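Local coordinates for lipoprotein (Paraburkholderia phytofirmans, PDB 5T11) that forms a dodecameric periplasmic assembly of the PelC type, which guides Pel polysaccharide export across the outer membrane, at the interface of chains A and B. Coordinates in Å, arbitrary orientation; residue numbers count along the deposited sequence, not the author numbering. Chains: chain A/B, Uncharacterized protein.

The interface of chains A and B. Residues chain A 97, 114-116, 128-130; chain B 41-42, 45, 48.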
# COMPACT_ATOMS: atom_id res chain seq x y z
N GLU A 97 16.69 -8.28 26.79
CA GLU A 97 16.21 -9.30 25.86
C GLU A 97 14.84 -8.96 25.28
O GLU A 97 14.50 -9.45 24.20
CB GLU A 97 16.13 -10.66 26.56
CG GLU A 97 17.50 -11.25 26.93
CD GLU A 97 18.04 -10.67 28.24
OE1 GLU A 97 17.22 -10.24 29.10
OE2 GLU A 97 19.28 -10.63 28.40
N THR A 114 18.72 -9.09 31.82
CA THR A 114 19.71 -9.79 32.63
C THR A 114 20.73 -8.78 33.14
O THR A 114 21.08 -7.82 32.43
CB THR A 114 20.39 -10.91 31.82
OG1 THR A 114 20.89 -10.38 30.58
CG2 THR A 114 19.39 -12.04 31.51
N PHE A 115 21.21 -8.97 34.37
CA PHE A 115 22.25 -8.12 34.95
C PHE A 115 23.38 -8.98 35.50
O PHE A 115 23.15 -10.11 35.95
CB PHE A 115 21.69 -7.23 36.08
CG PHE A 115 20.85 -6.08 35.58
CD1 PHE A 115 21.46 -4.93 35.08
CD2 PHE A 115 19.46 -6.15 35.63
CE1 PHE A 115 20.70 -3.86 34.63
CE2 PHE A 115 18.69 -5.08 35.18
CZ PHE A 115 19.31 -3.94 34.68
N GLU A 116 24.60 -8.44 35.47
CA GLU A 116 25.74 -9.07 36.14
C GLU A 116 26.50 -8.00 36.93
O GLU A 116 26.64 -6.87 36.46
CB GLU A 116 26.72 -9.75 35.16
CG GLU A 116 26.11 -10.79 34.24
CD GLU A 116 25.49 -10.16 32.99
OE1 GLU A 116 25.91 -9.03 32.62
OE2 GLU A 116 24.59 -10.78 32.39
N SER A 128 24.47 -12.05 39.85
CA SER A 128 23.78 -11.90 38.58
C SER A 128 22.31 -12.23 38.77
O SER A 128 21.93 -12.94 39.71
CB SER A 128 24.41 -12.78 37.50
OG SER A 128 24.35 -14.15 37.87
N ALA A 129 21.48 -11.72 37.86
CA ALA A 129 20.04 -11.86 37.99
C ALA A 129 19.38 -11.74 36.62
O ALA A 129 19.87 -11.03 35.74
CB ALA A 129 19.43 -10.81 38.93
N THR A 130 18.25 -12.42 36.49
CA THR A 130 17.41 -12.35 35.31
C THR A 130 16.00 -12.01 35.74
O THR A 130 15.49 -12.56 36.72
CB THR A 130 17.40 -13.67 34.55
OG1 THR A 130 18.74 -14.00 34.17
CG2 THR A 130 16.50 -13.57 33.28
N SER B 41 22.91 -14.86 27.05
CA SER B 41 22.83 -14.12 28.31
C SER B 41 21.94 -14.84 29.31
O SER B 41 22.31 -14.98 30.49
CB SER B 41 22.29 -12.70 28.06
OG SER B 41 23.21 -11.96 27.29
N ILE B 42 20.76 -15.27 28.88
CA ILE B 42 19.88 -16.01 29.79
C ILE B 42 20.57 -17.28 30.24
O ILE B 42 20.55 -17.63 31.43
CB ILE B 42 18.52 -16.29 29.12
CG1 ILE B 42 17.76 -15.00 28.87
CG2 ILE B 42 17.67 -17.23 30.01
CD1 ILE B 42 16.63 -15.13 27.79
N ASN B 45 23.34 -16.66 32.92
CA ASN B 45 22.79 -16.39 34.25
C ASN B 45 22.16 -17.65 34.85
O ASN B 45 22.26 -17.87 36.07
CB ASN B 45 21.77 -15.25 34.19
CG ASN B 45 22.42 -13.87 34.38
OD1 ASN B 45 23.65 -13.73 34.29
ND2 ASN B 45 21.60 -12.86 34.67
N ARG B 48 24.75 -19.80 36.30
CA ARG B 48 25.19 -19.17 37.55
C ARG B 48 24.16 -19.36 38.65
O ARG B 48 24.52 -19.64 39.80
CB ARG B 48 25.45 -17.68 37.35
CG ARG B 48 26.75 -17.36 36.67
CD ARG B 48 26.98 -15.86 36.71
NE ARG B 48 27.93 -15.44 35.69
CZ ARG B 48 27.60 -14.81 34.57
NH1 ARG B 48 26.34 -14.50 34.34
NH2 ARG B 48 28.55 -14.48 33.71
O HOH W 1 22.08 -15.46 37.52
O HOH W 2 18.65 -16.48 33.26
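B:Asn45, on helix 35-49 of chain B, meets the face of a sheet in chain A where strands 109-119 and 125-134 run side by side in extended conformation. Its amide passes between A:Thr114 and A:Glu116 of one strand and A:Ser128 and A:Thr130 of the other. ND2 donates to the hydroxyl OG1 of A:Thr130 at 3.1 Å, with the acceptor nearly in the amide plane and 153° at the hydrogen. A weak, longer bond runs from the same ND2 to the carbonyl O of A:Phe115 at 3.4 Å. A:Ala129 O comes to 2.7 Å of B:Asn45 ND2 yet takes no hydrogen bond, the N-H groups pointing elsewhere. The amide oxygen turns the other way, B:Asn45 OD1 packing against A:Ser128 CB at 3.4 Å. The A:Thr130 hydroxyl, anti to its carbonyl carbon (chi1 -59°), also contacts a water that reaches the carbonyl O of B:Ile42. A second water joins A:Ser128 OG to B:Asn45 O, tying another helix carbonyl to the sheet. Alongside, the extended B:Arg48 lays CD against A:Ser128 OG; its NH1 remains 4.6 Å from A:Glu116 OE2, so any attraction is through space. At the other end, A:Thr114 OG1 donates to the syn lone pair of A:Glu97 OE2 at 2.7 Å, steadying the carboxylate beside B:Ser41 CB, while B:Ile42 CD1 touches A:Glu97 CG. This helix-on-sheet patch joins two PelC copies unsymmetrically, as suits neighbours in the dodecamer.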